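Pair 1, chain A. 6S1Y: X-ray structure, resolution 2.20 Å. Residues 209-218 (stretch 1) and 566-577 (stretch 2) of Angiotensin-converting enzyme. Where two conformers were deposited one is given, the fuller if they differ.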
# COMPACT_ATOMS: atom_id res chain seq x y z
N ASP A 209 -17.08 9.56 -2.75
CA ASP A 209 -17.02 11.01 -2.95
C ASP A 209 -15.61 11.48 -3.28
O ASP A 209 -15.44 12.41 -4.08
CB ASP A 209 -17.52 11.74 -1.71
CG ASP A 209 -18.99 11.52 -1.46
OD1 ASP A 209 -19.70 10.98 -2.35
OD2 ASP A 209 -19.43 11.90 -0.35
N VAL A 210 -14.58 10.87 -2.68
CA VAL A 210 -13.22 11.29 -3.02
C VAL A 210 -12.90 10.90 -4.46
O VAL A 210 -12.28 11.68 -5.20
CB VAL A 210 -12.21 10.70 -2.03
CG1 VAL A 210 -10.81 10.94 -2.51
CG2 VAL A 210 -12.43 11.31 -0.63
N ILE A 211 -13.31 9.71 -4.89
CA ILE A 211 -13.05 9.29 -6.27
C ILE A 211 -13.67 10.27 -7.25
O ILE A 211 -13.05 10.60 -8.27
CB ILE A 211 -13.58 7.86 -6.51
CG1 ILE A 211 -12.54 6.83 -6.10
CG2 ILE A 211 -13.91 7.67 -7.98
CD1 ILE A 211 -11.26 6.83 -6.99
N GLU A 212 -14.88 10.76 -6.97
CA GLU A 212 -15.51 11.69 -7.89
C GLU A 212 -14.81 13.04 -7.91
O GLU A 212 -14.79 13.70 -8.96
CB GLU A 212 -17.00 11.86 -7.55
CG GLU A 212 -17.76 12.75 -8.55
CD GLU A 212 -17.60 12.31 -10.01
OE1 GLU A 212 -17.42 11.09 -10.30
OE2 GLU A 212 -17.63 13.21 -10.88
N GLN A 213 -14.23 13.47 -6.79
CA GLN A 213 -13.50 14.74 -6.79
C GLN A 213 -12.16 14.62 -7.50
O GLN A 213 -11.69 15.57 -8.12
CB GLN A 213 -13.25 15.23 -5.36
CG GLN A 213 -14.49 15.51 -4.55
CD GLN A 213 -14.14 15.89 -3.13
OE1 GLN A 213 -13.71 17.01 -2.88
NE2 GLN A 213 -14.26 14.95 -2.21
N ILE A 214 -11.52 13.45 -7.39
CA ILE A 214 -10.27 13.16 -8.08
C ILE A 214 -10.46 13.00 -9.59
O ILE A 214 -9.59 13.38 -10.38
CB ILE A 214 -9.69 11.89 -7.42
CG1 ILE A 214 -9.19 12.23 -6.01
CG2 ILE A 214 -8.61 11.23 -8.25
CD1 ILE A 214 -8.31 13.41 -5.98
N ARG A 215 -11.61 12.47 -10.01
CA ARG A 215 -11.78 12.03 -11.39
C ARG A 215 -11.42 13.08 -12.43
O ARG A 215 -10.70 12.74 -13.39
CB ARG A 215 -13.23 11.54 -11.59
CG ARG A 215 -13.52 10.98 -12.98
CD ARG A 215 -15.04 10.79 -13.26
NE ARG A 215 -15.79 12.01 -12.95
CZ ARG A 215 -15.80 13.10 -13.73
NH1 ARG A 215 -16.48 14.17 -13.36
NH2 ARG A 215 -15.11 13.12 -14.86
N PRO A 216 -11.84 14.35 -12.33
CA PRO A 216 -11.52 15.28 -13.42
C PRO A 216 -10.03 15.47 -13.57
O PRO A 216 -9.51 15.58 -14.70
CB PRO A 216 -12.23 16.58 -13.01
CG PRO A 216 -13.27 16.15 -12.02
CD PRO A 216 -12.63 14.99 -11.27
N LEU A 217 -9.31 15.51 -12.46
CA LEU A 217 -7.87 15.65 -12.51
C LEU A 217 -7.24 14.38 -13.08
O LEU A 217 -6.42 14.43 -14.00
CB LEU A 217 -7.34 16.00 -11.11
CG LEU A 217 -8.17 17.17 -10.50
CD1 LEU A 217 -9.49 16.75 -9.80
CD2 LEU A 217 -7.35 18.04 -9.55
N TYR A 218 -7.67 13.22 -12.57
CA TYR A 218 -7.14 11.97 -13.10
C TYR A 218 -7.40 11.85 -14.60
O TYR A 218 -6.55 11.35 -15.35
CB TYR A 218 -7.72 10.79 -12.36
CG TYR A 218 -7.26 9.48 -12.99
CD1 TYR A 218 -5.97 9.05 -12.81
CD2 TYR A 218 -8.11 8.72 -13.80
CE1 TYR A 218 -5.50 7.90 -13.40
CE2 TYR A 218 -7.65 7.53 -14.38
CZ TYR A 218 -6.33 7.14 -14.17
OH TYR A 218 -5.82 5.99 -14.72
N LYS A 566 -11.77 14.80 10.06
CA LYS A 566 -12.30 14.01 8.95
C LYS A 566 -11.28 13.89 7.82
O LYS A 566 -10.43 14.76 7.62
CB LYS A 566 -13.62 14.61 8.43
CG LYS A 566 -14.79 14.30 9.37
CD LYS A 566 -16.12 14.87 8.89
CE LYS A 566 -17.32 14.13 9.52
NZ LYS A 566 -17.51 12.73 8.99
N MET A 567 -11.34 12.75 7.14
CA MET A 567 -10.65 12.60 5.86
C MET A 567 -11.25 13.56 4.84
O MET A 567 -12.48 13.67 4.72
CB MET A 567 -10.79 11.15 5.38
CG MET A 567 -10.37 10.88 3.96
SD MET A 567 -10.47 9.11 3.58
CE MET A 567 -12.18 8.95 3.01
N SER A 568 -10.38 14.27 4.14
CA SER A 568 -10.82 15.25 3.16
C SER A 568 -9.82 15.29 2.02
O SER A 568 -8.61 15.23 2.25
CB SER A 568 -10.94 16.65 3.76
OG SER A 568 -11.22 17.59 2.73
N ALA A 569 -10.34 15.34 0.80
CA ALA A 569 -9.52 15.47 -0.40
C ALA A 569 -9.04 16.90 -0.66
O ALA A 569 -8.39 17.12 -1.68
CB ALA A 569 -10.29 14.99 -1.63
N ASP A 570 -9.37 17.85 0.23
CA ASP A 570 -8.95 19.24 0.04
C ASP A 570 -7.45 19.33 -0.15
O ASP A 570 -6.97 19.95 -1.11
CB ASP A 570 -9.41 20.06 1.25
CG ASP A 570 -8.94 21.52 1.22
OD1 ASP A 570 -8.47 22.00 0.16
OD2 ASP A 570 -9.07 22.20 2.27
N ALA A 571 -6.69 18.67 0.73
CA ALA A 571 -5.23 18.79 0.71
C ALA A 571 -4.65 18.27 -0.59
O ALA A 571 -3.82 18.93 -1.22
CB ALA A 571 -4.62 18.04 1.91
N ILE A 572 -5.09 17.09 -1.03
CA ILE A 572 -4.50 16.49 -2.23
C ILE A 572 -4.94 17.23 -3.49
O ILE A 572 -4.16 17.36 -4.43
CB ILE A 572 -4.82 14.98 -2.31
CG1 ILE A 572 -4.03 14.37 -3.46
CG2 ILE A 572 -6.29 14.73 -2.50
CD1 ILE A 572 -4.25 12.87 -3.65
N LEU A 573 -6.17 17.75 -3.53
CA LEU A 573 -6.56 18.59 -4.67
C LEU A 573 -5.76 19.89 -4.72
O LEU A 573 -5.42 20.36 -5.80
CB LEU A 573 -8.05 18.91 -4.62
CG LEU A 573 -8.95 17.69 -4.83
CD1 LEU A 573 -10.44 18.04 -4.60
CD2 LEU A 573 -8.74 17.13 -6.22
N GLU A 574 -5.42 20.46 -3.56
CA GLU A 574 -4.54 21.64 -3.55
C GLU A 574 -3.15 21.28 -4.05
O GLU A 574 -2.53 22.05 -4.80
CB GLU A 574 -4.45 22.24 -2.14
CG GLU A 574 -3.56 23.49 -2.03
CD GLU A 574 -3.39 24.02 -0.59
OE1 GLU A 574 -4.11 23.57 0.34
OE2 GLU A 574 -2.50 24.89 -0.39
N TYR A 575 -2.63 20.13 -3.62
CA TYR A 575 -1.29 19.72 -4.00
C TYR A 575 -1.15 19.64 -5.51
O TYR A 575 -0.15 20.11 -6.08
CB TYR A 575 -0.97 18.36 -3.35
CG TYR A 575 0.43 17.85 -3.56
CD1 TYR A 575 0.76 17.12 -4.70
CD2 TYR A 575 1.41 18.05 -2.61
CE1 TYR A 575 2.03 16.63 -4.90
CE2 TYR A 575 2.71 17.57 -2.80
CZ TYR A 575 3.01 16.85 -3.95
OH TYR A 575 4.26 16.36 -4.17
N PHE A 576 -2.15 19.06 -6.17
CA PHE A 576 -2.15 18.86 -7.61
C PHE A 576 -2.93 19.94 -8.37
O PHE A 576 -3.24 19.73 -9.54
CB PHE A 576 -2.74 17.49 -7.97
CG PHE A 576 -1.85 16.36 -7.60
CD1 PHE A 576 -0.66 16.17 -8.25
CD2 PHE A 576 -2.20 15.50 -6.58
CE1 PHE A 576 0.17 15.14 -7.89
CE2 PHE A 576 -1.36 14.46 -6.21
CZ PHE A 576 -0.20 14.29 -6.86
N ASP A 577 -3.25 21.07 -7.75
CA ASP A 577 -4.00 22.03 -8.56
C ASP A 577 -3.13 22.66 -9.65
O ASP A 577 -3.61 22.85 -10.76
CB ASP A 577 -4.63 23.14 -7.71
CG ASP A 577 -5.53 24.06 -8.54
OD1 ASP A 577 -6.64 23.63 -8.96
OD2 ASP A 577 -5.10 25.19 -8.83
O HOH W 1 -13.07 15.35 0.37

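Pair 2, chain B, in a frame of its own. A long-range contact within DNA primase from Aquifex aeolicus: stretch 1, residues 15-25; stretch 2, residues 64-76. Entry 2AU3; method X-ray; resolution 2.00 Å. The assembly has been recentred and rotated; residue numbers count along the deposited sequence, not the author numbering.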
# COMPACT_ATOMS: atom_id res chain seq x y z
N ASP B 15 26.10 -1.54 -7.48
CA ASP B 15 25.89 -1.19 -6.08
C ASP B 15 25.57 0.29 -6.06
O ASP B 15 26.40 1.11 -6.46
CB ASP B 15 27.17 -1.46 -5.24
CG ASP B 15 26.95 -1.27 -3.73
OD1 ASP B 15 25.95 -0.62 -3.31
OD2 ASP B 15 27.73 -1.74 -2.87
N ILE B 16 24.36 0.63 -5.62
CA ILE B 16 23.90 2.02 -5.68
C ILE B 16 24.82 2.99 -4.95
O ILE B 16 24.95 4.14 -5.35
CB ILE B 16 22.47 2.12 -5.13
CG1 ILE B 16 21.87 3.49 -5.45
CG2 ILE B 16 22.42 1.76 -3.63
CD1 ILE B 16 20.32 3.52 -5.25
N VAL B 17 25.48 2.52 -3.88
CA VAL B 17 26.42 3.33 -3.13
C VAL B 17 27.58 3.78 -4.02
O VAL B 17 27.91 4.97 -4.07
CB VAL B 17 26.92 2.58 -1.85
CG1 VAL B 17 28.04 3.35 -1.15
CG2 VAL B 17 25.78 2.36 -0.89
N ASP B 18 28.18 2.85 -4.75
CA ASP B 18 29.24 3.23 -5.70
C ASP B 18 28.74 4.22 -6.76
O ASP B 18 29.44 5.20 -7.07
CB ASP B 18 29.86 2.00 -6.39
CG ASP B 18 30.53 1.04 -5.42
OD1 ASP B 18 31.12 1.50 -4.41
OD2 ASP B 18 30.53 -0.20 -5.59
N VAL B 19 27.56 3.99 -7.34
CA VAL B 19 27.14 4.94 -8.40
C VAL B 19 26.80 6.34 -7.93
O VAL B 19 27.24 7.30 -8.56
CB VAL B 19 26.18 4.38 -9.54
CG1 VAL B 19 25.72 2.97 -9.31
CG2 VAL B 19 25.02 5.33 -9.87
N ILE B 20 26.08 6.47 -6.82
CA ILE B 20 25.72 7.79 -6.34
C ILE B 20 26.93 8.56 -5.77
O ILE B 20 27.01 9.80 -5.87
CB ILE B 20 24.52 7.71 -5.35
CG1 ILE B 20 23.32 7.03 -6.05
CG2 ILE B 20 24.15 9.10 -4.82
CD1 ILE B 20 21.92 7.23 -5.39
N SER B 21 27.88 7.82 -5.20
CA SER B 21 29.09 8.44 -4.64
C SER B 21 29.97 9.14 -5.70
O SER B 21 30.69 10.08 -5.38
CB SER B 21 29.93 7.42 -3.86
OG SER B 21 30.96 8.07 -3.13
N GLU B 22 29.89 8.69 -6.95
CA GLU B 22 30.53 9.38 -8.07
C GLU B 22 30.00 10.82 -8.21
O GLU B 22 30.75 11.73 -8.59
CB GLU B 22 30.28 8.61 -9.37
CG GLU B 22 30.81 7.17 -9.35
CD GLU B 22 31.43 6.76 -10.68
OE1 GLU B 22 30.73 6.75 -11.71
OE2 GLU B 22 32.63 6.42 -10.69
N TYR B 23 28.72 11.02 -7.91
CA TYR B 23 28.04 12.30 -8.14
C TYR B 23 27.98 13.13 -6.88
O TYR B 23 28.21 14.34 -6.92
CB TYR B 23 26.61 12.06 -8.59
CG TYR B 23 26.46 11.46 -9.95
CD1 TYR B 23 26.43 12.28 -11.08
CD2 TYR B 23 26.32 10.09 -10.12
CE1 TYR B 23 26.27 11.74 -12.34
CE2 TYR B 23 26.21 9.54 -11.37
CZ TYR B 23 26.16 10.37 -12.47
OH TYR B 23 26.02 9.83 -13.71
N LEU B 24 27.66 12.48 -5.76
CA LEU B 24 27.43 13.19 -4.50
C LEU B 24 28.42 12.87 -3.38
O LEU B 24 29.02 11.78 -3.33
CB LEU B 24 25.98 12.97 -4.00
CG LEU B 24 24.85 13.16 -5.03
CD1 LEU B 24 23.48 12.80 -4.46
CD2 LEU B 24 24.86 14.58 -5.61
N ASN B 25 28.60 13.85 -2.49
CA ASN B 25 29.33 13.64 -1.25
C ASN B 25 28.43 12.95 -0.24
O ASN B 25 27.51 13.56 0.31
CB ASN B 25 29.81 14.98 -0.67
CG ASN B 25 30.47 15.87 -1.71
OD1 ASN B 25 31.47 15.49 -2.30
ND2 ASN B 25 29.91 17.06 -1.91
N GLY B 64 12.62 8.98 -5.31
CA GLY B 64 13.22 7.74 -4.87
C GLY B 64 13.37 6.78 -6.01
O GLY B 64 12.73 6.94 -7.05
N GLY B 65 14.23 5.78 -5.84
CA GLY B 65 14.38 4.75 -6.84
C GLY B 65 15.71 4.00 -6.77
O GLY B 65 16.44 4.09 -5.78
N ASP B 66 16.02 3.25 -7.83
CA ASP B 66 17.26 2.49 -7.88
C ASP B 66 18.40 3.32 -8.46
O ASP B 66 18.27 4.54 -8.70
CB ASP B 66 17.09 1.13 -8.61
CG ASP B 66 16.79 1.28 -10.12
OD1 ASP B 66 16.90 2.40 -10.64
OD2 ASP B 66 16.44 0.33 -10.86
N ALA B 67 19.55 2.67 -8.64
CA ALA B 67 20.74 3.35 -9.11
C ALA B 67 20.60 3.87 -10.55
O ALA B 67 20.99 5.00 -10.84
CB ALA B 67 21.95 2.42 -9.00
N ILE B 68 20.05 3.06 -11.45
CA ILE B 68 19.86 3.50 -12.82
C ILE B 68 18.98 4.76 -12.85
O ILE B 68 19.24 5.72 -13.61
CB ILE B 68 19.18 2.40 -13.66
CG1 ILE B 68 20.11 1.19 -13.82
CG2 ILE B 68 18.75 2.99 -15.04
CD1 ILE B 68 19.42 -0.07 -14.36
N LYS B 69 17.92 4.73 -12.05
CA LYS B 69 16.99 5.84 -11.98
C LYS B 69 17.68 7.11 -11.47
O LYS B 69 17.42 8.20 -11.98
CB LYS B 69 15.81 5.48 -11.09
CG LYS B 69 14.94 6.66 -10.73
CD LYS B 69 13.51 6.21 -10.54
CE LYS B 69 12.56 7.38 -10.62
NZ LYS B 69 11.47 7.20 -9.63
N PHE B 70 18.56 6.98 -10.48
CA PHE B 70 19.32 8.15 -10.04
C PHE B 70 20.07 8.80 -11.22
O PHE B 70 20.03 10.01 -11.42
CB PHE B 70 20.32 7.83 -8.91
CG PHE B 70 21.16 9.03 -8.53
CD1 PHE B 70 20.67 9.99 -7.64
CD2 PHE B 70 22.40 9.24 -9.12
CE1 PHE B 70 21.43 11.13 -7.31
CE2 PHE B 70 23.18 10.37 -8.79
CZ PHE B 70 22.68 11.32 -7.90
N VAL B 71 20.79 7.99 -11.99
CA VAL B 71 21.57 8.51 -13.11
C VAL B 71 20.64 9.16 -14.13
O VAL B 71 20.93 10.28 -14.63
CB VAL B 71 22.47 7.41 -13.75
CG1 VAL B 71 23.19 7.94 -15.01
CG2 VAL B 71 23.47 6.89 -12.73
N SER B 72 19.50 8.51 -14.40
CA SER B 72 18.49 9.07 -15.31
C SER B 72 18.08 10.47 -14.89
O SER B 72 17.91 11.37 -15.74
CB SER B 72 17.24 8.18 -15.35
OG SER B 72 16.29 8.70 -16.24
N LEU B 73 17.89 10.67 -13.59
CA LEU B 73 17.45 11.97 -13.10
C LEU B 73 18.60 12.96 -13.10
O LEU B 73 18.46 14.10 -13.56
CB LEU B 73 16.80 11.88 -11.71
CG LEU B 73 15.51 11.07 -11.57
CD1 LEU B 73 15.19 10.82 -10.07
CD2 LEU B 73 14.35 11.78 -12.25
N TYR B 74 19.76 12.53 -12.61
CA TYR B 74 20.93 13.40 -12.63
C TYR B 74 21.31 13.86 -14.04
O TYR B 74 21.54 15.06 -14.27
CB TYR B 74 22.13 12.75 -11.92
CG TYR B 74 23.15 13.79 -11.47
CD1 TYR B 74 23.06 14.38 -10.20
CD2 TYR B 74 24.16 14.22 -12.33
CE1 TYR B 74 23.99 15.35 -9.80
CE2 TYR B 74 25.10 15.18 -11.94
CZ TYR B 74 25.01 15.74 -10.68
OH TYR B 74 25.94 16.69 -10.31
N GLU B 75 21.30 12.95 -15.01
CA GLU B 75 21.77 13.30 -16.35
C GLU B 75 20.67 13.82 -17.28
O GLU B 75 20.95 14.22 -18.42
CB GLU B 75 22.47 12.11 -17.00
CG GLU B 75 23.61 11.53 -16.17
CD GLU B 75 24.85 12.41 -16.13
OE1 GLU B 75 24.92 13.43 -16.88
OE2 GLU B 75 25.79 12.08 -15.36
N ASP B 76 19.44 13.80 -16.78
CA ASP B 76 18.25 14.17 -17.57
C ASP B 76 18.13 13.31 -18.83
O ASP B 76 18.06 13.83 -19.93
CB ASP B 76 18.24 15.66 -17.91
CG ASP B 76 16.89 16.13 -18.43
OD1 ASP B 76 15.88 15.84 -17.79
OD2 ASP B 76 16.74 16.80 -19.48

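What backbone arrangement do the two pairs share? In each, two helices run side by side with their N-to-C directions nearly aligned, at 4° in pair 1 and 18° in pair 2. The central backbone atoms superpose with an RMSD of 0.7 Å. The axes approach to 10.8 Å in pair 1 and 9.7 Å in pair 2. Val A210 matches Ile B16, Gln A213 matches Val B19, Ile A214 matches Ile B20 and Leu A217 matches Tyr B23; across the interface, Ala A569 matches Ala B67, Ile A572 matches Phe B70, Leu A573 matches Val B71 and Phe A576 matches Tyr B74.

How do the backbones come together near the start of each second helix? Both pairs place an alanine opposite a branched aliphatic residue: the CA atoms of Val A210 and Ala A569 are 6.2 Å apart, those of Ile B16 and Ala B67 4.8 Å. Val A210 CG1 lies 4.2 Å from Ala A569 CB, whereas Ile B16 CG1 reaches Ala B67 CB at 3.7 Å. A capping bond ties down the start of the second helix in each pair, but by different means. Ser A568 OG accepts from Asp A570 N at 3.1 Å; Asp B66 OD1 accepts from Lys B69 N at 2.9 Å.

What fills the middle of the interface? Pair 1 relies on Leu A573, whose CD2 packs against Ile A214 CD1 at 3.8 Å and Leu A217 CD1 at 3.7 Å. In pair 2 the shorter Val B71 occupies that position, and its CG2 meets Val B19 CG2 at 3.6 Å. More of the filling comes from Phe B70: Ile B20 lies over one face of its ring, with Ile B20 CD1 3.7 Å from Phe B70 CG. The matching Ile A214 and Ile A572 make a looser contact, CD1 to CG2 at 4.2 Å. Where Val B19 is purely apolar, Gln A213 brings an amide to the interface; no direct hydrogen bond crosses it, but one water accepts from both Gln A213 NE2 at 2.9 Å and Ala A569 N at 2.8 Å, bridging the stretches.

How do Leu A217 and Tyr B23 answer the same position? Leu A217 packs its CD1 against Leu A573 CD2 and brings CD2 to 4.4 Å from Phe A576 O, a contact with a backbone carbonyl; it makes no hydrogen bond across the pair. The nearby Phe A576 directs its CA-to-CB bond toward the first helix while the end of its side chain leads away. Tyr B23 instead sits as a knob among Phe B70, Val B71, Tyr B74 and Glu B75. The edge of Phe B70 points toward its face in an offset arrangement, with Tyr B23 CD2 3.4 Å from Phe B70 CE2, and Tyr B23 CD1 comes within 3.2 Å of Tyr B74 CD2. The phenol extends far enough for Tyr B23 OH to donate a hydrogen bond to Glu B75 OE2 at 2.8 Å, so this large side chain combines aromatic packing with a polar link. Total buried surface is correspondingly larger in pair 2, 536 Å² against 383 Å².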